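Minor capsid protein VP1 (Human bocavirus 3, PDB 5US7) forms, in sixty copies, a T=1 icosahedral parvovirus capsid, and in its VP1 form probably carries a phospholipase A2-like region at the N terminus. Local coordinates at residues Ile67-Gln72 and Asp461-Ile466; Ala252-Pro256 and Ile535-Leu539; Ala342-Arg346 and Leu378-Thr382. All blocks are in the same frame, centred on the assembly; numbering follows the deposited sequence.

Contact 1 of 3, residues Ile67-Gln72 and Asp461-Ile466; sequences IQNNHQ and DSYLNI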
loop_
_atom_site.group_PDB
_atom_site.type_symbol
_atom_site.label_atom_id
_atom_site.label_comp_id
_atom_site.label_asym_id
_atom_site.label_seq_id
_atom_site.Cartn_x
_atom_site.Cartn_y
_atom_site.Cartn_z
ATOM N N ILE A 67 17.421 -63.658 -86.779
ATOM C CA ILE A 67 17.349 -64.770 -85.833
ATOM C C ILE A 67 18.733 -65.282 -85.452
ATOM O O ILE A 67 18.967 -65.629 -84.289
ATOM C CB ILE A 67 16.462 -65.895 -86.390
ATOM C CG1 ILE A 67 15.010 -65.440 -86.443
ATOM C CG2 ILE A 67 16.578 -67.133 -85.544
ATOM C CD1 ILE A 67 14.466 -65.075 -85.094
ATOM N N GLN A 68 19.670 -65.341 -86.400
ATOM C CA GLN A 68 21.048 -65.685 -86.059
ATOM C C GLN A 68 21.225 -67.076 -85.454
ATOM O O GLN A 68 21.194 -67.218 -84.233
ATOM C CB GLN A 68 21.645 -64.647 -85.108
ATOM C CG GLN A 68 21.765 -63.271 -85.698
ATOM C CD GLN A 68 22.533 -63.272 -86.991
ATOM O OE1 GLN A 68 23.475 -64.035 -87.163
ATOM N NE2 GLN A 68 22.138 -62.410 -87.912
ATOM N N ASN A 69 21.332 -68.104 -86.296
ATOM C CA ASN A 69 21.662 -69.505 -85.976
ATOM C C ASN A 69 20.490 -70.410 -85.676
ATOM O O ASN A 69 20.748 -71.566 -85.352
ATOM C CB ASN A 69 22.618 -69.677 -84.787
ATOM C CG ASN A 69 24.007 -69.283 -85.099
ATOM O OD1 ASN A 69 24.615 -68.537 -84.350
ATOM N ND2 ASN A 69 24.541 -69.792 -86.194
ATOM N N ASN A 70 19.250 -69.933 -85.690
ATOM C CA ASN A 70 18.084 -70.699 -85.284
ATOM C C ASN A 70 17.963 -70.622 -83.774
ATOM O O ASN A 70 17.149 -71.346 -83.202
ATOM C CB ASN A 70 18.105 -72.162 -85.736
ATOM C CG ASN A 70 18.188 -72.295 -87.233
ATOM O OD1 ASN A 70 17.784 -71.398 -87.970
ATOM N ND2 ASN A 70 18.743 -73.404 -87.697
ATOM N N HIS A 71 18.806 -69.825 -83.120
ATOM C CA HIS A 71 18.901 -69.581 -81.684
ATOM C C HIS A 71 19.851 -70.561 -81.005
ATOM O O HIS A 71 20.023 -70.476 -79.792
ATOM C CB HIS A 71 17.540 -69.615 -80.974
ATOM C CG HIS A 71 16.528 -68.683 -81.567
ATOM N ND1 HIS A 71 16.579 -67.318 -81.396
ATOM C CD2 HIS A 71 15.448 -68.924 -82.344
ATOM C CE1 HIS A 71 15.567 -66.760 -82.030
ATOM N NE2 HIS A 71 14.866 -67.713 -82.615
ATOM N N GLN A 72 20.457 -71.487 -81.737
ATOM C CA GLN A 72 21.403 -72.439 -81.174
ATOM C C GLN A 72 22.777 -71.783 -81.007
ATOM O O GLN A 72 22.938 -70.576 -81.188
ATOM C CB GLN A 72 21.445 -73.682 -82.053
ATOM C CG GLN A 72 20.151 -74.469 -82.023
ATOM C CD GLN A 72 20.145 -75.630 -82.986
ATOM O OE1 GLN A 72 20.857 -75.625 -83.987
ATOM N NE2 GLN A 72 19.333 -76.637 -82.690
ATOM N N ASP A 461 12.254 -78.161 -82.747
ATOM C CA ASP A 461 12.648 -76.776 -82.505
ATOM C C ASP A 461 11.635 -75.797 -83.082
ATOM O O ASP A 461 10.876 -75.184 -82.325
ATOM C CB ASP A 461 14.034 -76.512 -83.092
ATOM C CG ASP A 461 14.582 -75.149 -82.710
ATOM O OD1 ASP A 461 13.922 -74.433 -81.929
ATOM O OD2 ASP A 461 15.682 -74.795 -83.183
ATOM N N SER A 462 11.600 -75.664 -84.408
ATOM C CA SER A 462 10.549 -74.926 -85.101
ATOM C C SER A 462 10.185 -73.622 -84.402
ATOM O O SER A 462 9.139 -73.530 -83.760
ATOM C CB SER A 462 9.306 -75.800 -85.245
ATOM O OG SER A 462 8.768 -76.118 -83.977
ATOM N N TYR A 463 11.072 -72.644 -84.447
ATOM C CA TYR A 463 10.761 -71.316 -83.954
ATOM C C TYR A 463 9.898 -70.558 -84.956
ATOM O O TYR A 463 9.782 -70.927 -86.125
ATOM C CB TYR A 463 12.043 -70.549 -83.661
ATOM C CG TYR A 463 12.942 -70.421 -84.858
ATOM C CD1 TYR A 463 12.847 -69.338 -85.709
ATOM C CD2 TYR A 463 13.873 -71.399 -85.147
ATOM C CE1 TYR A 463 13.658 -69.227 -86.802
ATOM C CE2 TYR A 463 14.685 -71.296 -86.238
ATOM C CZ TYR A 463 14.578 -70.208 -87.063
ATOM O OH TYR A 463 15.397 -70.102 -88.160
ATOM N N LEU A 464 9.269 -69.496 -84.471
ATOM C CA LEU A 464 8.551 -68.563 -85.324
ATOM C C LEU A 464 9.517 -67.522 -85.872
ATOM O O LEU A 464 10.372 -67.011 -85.147
ATOM C CB LEU A 464 7.439 -67.879 -84.539
ATOM C CG LEU A 464 6.553 -66.931 -85.327
ATOM C CD1 LEU A 464 5.800 -67.732 -86.355
ATOM C CD2 LEU A 464 5.601 -66.222 -84.402
ATOM N N ASN A 465 9.366 -67.195 -87.151
ATOM C CA ASN A 465 10.333 -66.365 -87.866
ATOM C C ASN A 465 9.945 -64.896 -87.753
ATOM O O ASN A 465 8.916 -64.478 -88.284
ATOM C CB ASN A 465 10.415 -66.799 -89.324
ATOM C CG ASN A 465 11.527 -66.115 -90.066
ATOM O OD1 ASN A 465 12.516 -65.696 -89.475
ATOM N ND2 ASN A 465 11.385 -66.016 -91.378
ATOM N N ILE A 466 10.781 -64.110 -87.078
ATOM C CA ILE A 466 10.537 -62.692 -86.848
ATOM C C ILE A 466 11.845 -61.934 -87.016
ATOM O O ILE A 466 12.925 -62.517 -87.099
ATOM C CB ILE A 466 9.974 -62.405 -85.446
ATOM C CG1 ILE A 466 10.980 -62.846 -84.397
ATOM C CG2 ILE A 466 8.657 -63.096 -85.237
ATOM C CD1 ILE A 466 10.628 -62.419 -83.017
#
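The ring of Tyr-463 lies across the turn made by Ile-67, Asn-70 and His-71, and each of the three meets it differently. His-71 comes edge-on over one face, CD2 lying 3.9 Å from Tyr-463 CG, in a T-shaped stack with the two planes at 89°. At the far end of the ring, Tyr-463 OH gives a 2.7 Å hydrogen bond to Asn-70 OD1, reaching the amide oxygen from above its carbonyl plane. With chi1 at 58°, Tyr-463 CG sits between its own backbone N and carbonyl carbon, and the ring points back to this turn. Ile-67 CG2 comes within 3.8 Å of Tyr-463 CE1, while its other branch carries CD1 to Ile-466 CG1 at 4.2 Å. Strands 54-65 and 466-482 are antiparallel neighbours in the sheet of the parvovirus jelly-roll core, and the contact follows on where the first ends and the second begins; Met-449 of strand 445-449 touches both isoleucines. At the other border Asp-461 OD2 only comes near Asn-70 O, two acceptors with no bond between them, whereas OD1 of the same carboxylate makes a salt bridge to Lys-451. Gln-72 packs against Gly-517 of a neighbouring subunit.

Contact 2 of 3, residues Ala252-Pro256 and Ile535-Leu539; sequences AFIPP and INKVL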
loop_
_atom_site.group_PDB
_atom_site.type_symbol
_atom_site.label_atom_id
_atom_site.label_comp_id
_atom_site.label_asym_id
_atom_site.label_seq_id
_atom_site.Cartn_x
_atom_site.Cartn_y
_atom_site.Cartn_z
ATOM N N ALA A 252 55.171 -31.786 -84.743
ATOM C CA ALA A 252 56.513 -31.385 -84.358
ATOM C C ALA A 252 57.260 -30.964 -85.613
ATOM O O ALA A 252 57.393 -31.752 -86.552
ATOM C CB ALA A 252 57.239 -32.520 -83.648
ATOM N N PHE A 253 57.728 -29.721 -85.635
ATOM C CA PHE A 253 58.448 -29.227 -86.798
ATOM C C PHE A 253 59.910 -29.635 -86.802
ATOM O O PHE A 253 60.556 -29.556 -87.849
ATOM C CB PHE A 253 58.318 -27.707 -86.882
ATOM C CG PHE A 253 58.728 -26.993 -85.636
ATOM C CD1 PHE A 253 60.030 -26.580 -85.452
ATOM C CD2 PHE A 253 57.804 -26.726 -84.651
ATOM C CE1 PHE A 253 60.399 -25.922 -84.312
ATOM C CE2 PHE A 253 58.172 -26.067 -83.509
ATOM C CZ PHE A 253 59.472 -25.666 -83.339
ATOM N N ILE A 254 60.443 -30.077 -85.666
ATOM C CA ILE A 254 61.809 -30.595 -85.602
ATOM C C ILE A 254 61.823 -31.854 -84.766
ATOM O O ILE A 254 60.954 -32.072 -83.911
ATOM C CB ILE A 254 62.786 -29.569 -84.999
ATOM C CG1 ILE A 254 62.304 -29.137 -83.617
ATOM C CG2 ILE A 254 62.971 -28.394 -85.922
ATOM C CD1 ILE A 254 63.284 -28.286 -82.880
ATOM N N PRO A 255 62.796 -32.724 -85.007
ATOM C CA PRO A 255 62.998 -33.865 -84.132
ATOM C C PRO A 255 63.418 -33.400 -82.753
ATOM O O PRO A 255 63.882 -32.264 -82.590
ATOM C CB PRO A 255 64.129 -34.637 -84.822
ATOM C CG PRO A 255 64.035 -34.244 -86.223
ATOM C CD PRO A 255 63.649 -32.807 -86.199
ATOM N N PRO A 256 63.271 -34.240 -81.731
ATOM C CA PRO A 256 63.790 -33.868 -80.410
ATOM C C PRO A 256 65.294 -33.711 -80.387
ATOM O O PRO A 256 65.827 -33.119 -79.442
ATOM C CB PRO A 256 63.325 -35.021 -79.516
ATOM C CG PRO A 256 63.186 -36.161 -80.441
ATOM C CD PRO A 256 62.672 -35.581 -81.723
ATOM N N ILE A 535 48.390 -27.878 -87.131
ATOM C CA ILE A 535 48.809 -27.124 -85.955
ATOM C C ILE A 535 50.327 -27.266 -85.866
ATOM O O ILE A 535 50.992 -27.352 -86.901
ATOM C CB ILE A 535 48.068 -27.601 -84.688
ATOM C CG1 ILE A 535 46.567 -27.554 -84.939
ATOM C CG2 ILE A 535 48.267 -26.657 -83.526
ATOM C CD1 ILE A 535 45.743 -28.103 -83.819
ATOM N N ASN A 536 50.876 -27.341 -84.657
ATOM C CA ASN A 536 52.304 -27.358 -84.350
ATOM C C ASN A 536 52.462 -27.348 -82.842
ATOM O O ASN A 536 51.557 -26.950 -82.106
ATOM C CB ASN A 536 53.087 -26.171 -84.930
ATOM C CG ASN A 536 53.563 -26.406 -86.343
ATOM O OD1 ASN A 536 53.711 -27.546 -86.777
ATOM N ND2 ASN A 536 53.830 -25.330 -87.065
ATOM N N LYS A 537 53.642 -27.760 -82.395
ATOM C CA LYS A 537 54.021 -27.656 -80.999
ATOM C C LYS A 537 55.526 -27.483 -80.939
ATOM O O LYS A 537 56.255 -28.049 -81.755
ATOM C CB LYS A 537 53.599 -28.887 -80.195
ATOM C CG LYS A 537 54.249 -30.176 -80.651
ATOM C CD LYS A 537 53.778 -31.361 -79.837
ATOM C CE LYS A 537 54.376 -32.649 -80.368
ATOM N NZ LYS A 537 53.897 -33.848 -79.632
ATOM N N VAL A 538 55.985 -26.690 -79.985
ATOM C CA VAL A 538 57.406 -26.594 -79.689
ATOM C C VAL A 538 57.759 -27.711 -78.719
ATOM O O VAL A 538 57.166 -27.827 -77.642
ATOM C CB VAL A 538 57.769 -25.214 -79.125
ATOM C CG1 VAL A 538 57.696 -24.189 -80.216
ATOM C CG2 VAL A 538 56.801 -24.824 -78.042
ATOM N N LEU A 539 58.701 -28.556 -79.115
ATOM C CA LEU A 539 59.123 -29.657 -78.265
ATOM C C LEU A 539 59.861 -29.134 -77.041
ATOM O O LEU A 539 60.557 -28.121 -77.115
ATOM C CB LEU A 539 60.015 -30.623 -79.034
ATOM C CG LEU A 539 59.378 -31.317 -80.231
ATOM C CD1 LEU A 539 60.386 -32.240 -80.872
ATOM C CD2 LEU A 539 58.135 -32.070 -79.816
ATOM O OXT LEU A 539 59.786 -29.706 -75.955
#
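Leu-539, the last residue of the chain, turns its side chain into the bend made by Ala-252 to Pro-256, and its two methyls divide the work. CD2 rests on Ala-252 CB at 4.0 Å. CD1 goes the other way, toward the oxygen end of the Ile-254 carbonyl and on to the proline that closes the bend, where Pro-256 CD is 4.1 Å off. The chain is straight at chi2 (180°), which carries CD1 out to that far end. Ala-252 offers just its methyl and backbone, yet much of it is covered by the C-terminal segment, and Leu-378 presses on both Ala-252 and Leu-539 to complete the apolar cluster. Phe-253 buries nearly as much as Leu-539. Its CG stands between the backbone N and carbonyl carbon (chi1 54°), and the ring swings alongside the tail. Val-538 CG1 meets the ring edge in plane, 3.8 Å from Phe-253 CE2, the two side chains running side by side in the same direction. The same CE2 atom approaches the carbonyl oxygen of Lys-537, with no hydrogen bond between the segments anywhere in the contact. Pro-195 of a neighbouring subunit packs on Phe-253, and the terminal carboxylate of Leu-539 forms a salt bridge through OXT to Lys-419 of that subunit, at the end of its strand 417-419. Within its own chain, the contact sets the C-terminal tail that follows strand 466-482 against the loop between strands 236-248 and 269-272.

Contact 3 of 3, residues Ala342-Arg346 and Leu378-Thr382; sequences AGSLR and LRDQT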
loop_
_atom_site.group_PDB
_atom_site.type_symbol
_atom_site.label_atom_id
_atom_site.label_comp_id
_atom_site.label_asym_id
_atom_site.label_seq_id
_atom_site.Cartn_x
_atom_site.Cartn_y
_atom_site.Cartn_z
ATOM N N ALA A 342 55.822 -51.904 -87.345
ATOM C CA ALA A 342 56.766 -50.792 -87.389
ATOM C C ALA A 342 56.534 -49.795 -86.262
ATOM O O ALA A 342 57.485 -49.359 -85.608
ATOM C CB ALA A 342 56.684 -50.092 -88.742
ATOM N N GLY A 343 55.287 -49.411 -86.018
ATOM C CA GLY A 343 55.080 -48.299 -85.114
ATOM C C GLY A 343 55.638 -47.044 -85.745
ATOM O O GLY A 343 55.194 -46.623 -86.817
ATOM N N SER A 344 56.618 -46.438 -85.088
ATOM C CA SER A 344 57.448 -45.413 -85.708
ATOM C C SER A 344 58.389 -46.102 -86.686
ATOM O O SER A 344 58.095 -47.212 -87.134
ATOM C CB SER A 344 58.221 -44.626 -84.655
ATOM O OG SER A 344 57.335 -43.919 -83.810
ATOM N N LEU A 345 59.459 -45.430 -87.094
ATOM C CA LEU A 345 60.581 -46.020 -87.827
ATOM C C LEU A 345 60.511 -46.005 -89.347
ATOM O O LEU A 345 61.404 -46.598 -89.958
ATOM C CB LEU A 345 60.871 -47.469 -87.416
ATOM C CG LEU A 345 61.849 -47.666 -86.275
ATOM C CD1 LEU A 345 61.242 -47.129 -85.025
ATOM C CD2 LEU A 345 62.174 -49.133 -86.146
ATOM N N ARG A 346 59.503 -45.390 -89.977
ATOM C CA ARG A 346 59.624 -45.228 -91.425
ATOM C C ARG A 346 59.651 -46.586 -92.119
ATOM O O ARG A 346 60.720 -47.114 -92.445
ATOM C CB ARG A 346 60.867 -44.389 -91.748
ATOM C CG ARG A 346 61.287 -44.308 -93.201
ATOM C CD ARG A 346 60.269 -43.655 -94.091
ATOM N NE ARG A 346 60.809 -43.545 -95.442
ATOM C CZ ARG A 346 60.703 -44.490 -96.367
ATOM N NH1 ARG A 346 60.051 -45.607 -96.093
ATOM N NH2 ARG A 346 61.235 -44.313 -97.567
ATOM N N LEU A 378 58.144 -36.150 -85.133
ATOM C CA LEU A 378 57.842 -37.414 -84.495
ATOM C C LEU A 378 57.179 -38.329 -85.520
ATOM O O LEU A 378 56.728 -37.892 -86.580
ATOM C CB LEU A 378 56.958 -37.224 -83.268
ATOM C CG LEU A 378 57.634 -36.866 -81.944
ATOM C CD1 LEU A 378 58.798 -37.791 -81.723
ATOM C CD2 LEU A 378 58.131 -35.455 -81.930
ATOM N N ARG A 379 57.129 -39.611 -85.192
ATOM C CA ARG A 379 56.989 -40.714 -86.134
ATOM C C ARG A 379 58.127 -40.708 -87.142
ATOM O O ARG A 379 59.128 -40.017 -86.948
ATOM C CB ARG A 379 55.680 -40.607 -86.931
ATOM C CG ARG A 379 54.402 -40.513 -86.140
ATOM C CD ARG A 379 53.993 -41.837 -85.572
ATOM N NE ARG A 379 53.619 -42.762 -86.625
ATOM C CZ ARG A 379 53.327 -44.035 -86.412
ATOM N NH1 ARG A 379 53.370 -44.519 -85.182
ATOM N NH2 ARG A 379 52.994 -44.819 -87.423
ATOM N N ASP A 380 57.914 -41.370 -88.276
ATOM C CA ASP A 380 58.825 -41.399 -89.415
ATOM C C ASP A 380 60.300 -41.469 -89.009
ATOM O O ASP A 380 61.148 -40.839 -89.642
ATOM C CB ASP A 380 58.571 -40.187 -90.305
ATOM C CG ASP A 380 59.250 -40.307 -91.648
ATOM O OD1 ASP A 380 58.812 -41.147 -92.460
ATOM O OD2 ASP A 380 60.238 -39.584 -91.878
ATOM N N GLN A 381 60.630 -42.229 -87.970
ATOM C CA GLN A 381 61.955 -42.148 -87.375
ATOM C C GLN A 381 62.910 -43.160 -88.003
ATOM O O GLN A 381 62.544 -43.922 -88.895
ATOM C CB GLN A 381 61.851 -42.339 -85.867
ATOM C CG GLN A 381 61.179 -41.194 -85.162
ATOM C CD GLN A 381 60.897 -41.483 -83.715
ATOM O OE1 GLN A 381 60.758 -42.634 -83.321
ATOM N NE2 GLN A 381 60.804 -40.438 -82.910
ATOM N N THR A 382 64.165 -43.143 -87.564
ATOM C CA THR A 382 65.159 -44.088 -88.061
ATOM C C THR A 382 66.322 -44.141 -87.076
ATOM O O THR A 382 66.457 -43.278 -86.210
ATOM C CB THR A 382 65.625 -43.713 -89.464
ATOM O OG1 THR A 382 66.340 -44.815 -90.024
ATOM C CG2 THR A 382 66.537 -42.514 -89.415
#
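Ser-344 and Leu-345 lie with their backbone against Gln-381, the CA atoms of Leu-345 and Gln-381 being 4.1 Å apart. This is the tight part of the contact. The carbonyl oxygen of Gln-381 faces the Leu-345 backbone, where Leu-345 CA makes a bent, at most weak, CA-H...O contact with it; the Leu-345 carbonyl oxygen, also close by, gives it no bond, and Arg-346 CB closes over the same Gln-381 oxygen. Leu-345 turns its side chain the other way. Gln-381, extended beyond CG, runs past Ser-344 so that OE1 comes to 3.5 Å from Ser-344 CB; the amide is held by others, OE1 taking a hydrogen bond from Gly-297 N and NE2 giving one to Ile-404 O. Trp-405 of strand 404-405 touches both Ser-344 and Gln-381, adding to the buried side.

The charged ends of the two arginines make up the less enclosed, partly exposed side. Arg-379 bends at chi2 and chi3 (-76° and -67°), curling its guanidinium under Gly-343, whose carbonyl oxygen lies over the face, 3.2 Å from Arg-379 CZ; the angles are too poor for a hydrogen bond. At the other charged end Arg-346 and Asp-380 run side by side with their flat groups only 22° apart. Arg-346 CD touches Asp-380 OD1 at 3.3 Å, but Arg-346 NE stays 4.3 Å from that oxygen, beyond a salt bridge, and hydrogen-bonds instead to the carbonyl of Asp-321 of a neighbouring subunit. Gln-381 and Thr-382 join an antiparallel ladder with that subunit. With no hydrogen bond between the two segments, their pairing rests on packing and probably a diffuse attraction between opposite charges, while the directional bonds of Gln-381 and Arg-346 go to Gly-297, to strand 404-405 and to the next subunit.

Overall arrangement
From the N terminus, the chain leaves strand 54-65 at 67-72, opening the long loop that contact 1 closes at 461-466, on the way into strand 466-482. Inside it, 252-256 follows strand 236-248 and waits for 535-539, so contact 2 closes only at the C terminus and crosses contact 1. Contact 3, a short loop from 342-346 to 378-382, is nested within both. Contacts 2 and 3 have centres about 15 Å apart and touch through Leu-378; both also meet the same neighbouring subunit. Contact 1 lies on the opposite side of the chain's centre, its centre about 58 Å from that of contact 2, by one end of the jelly-roll sheet.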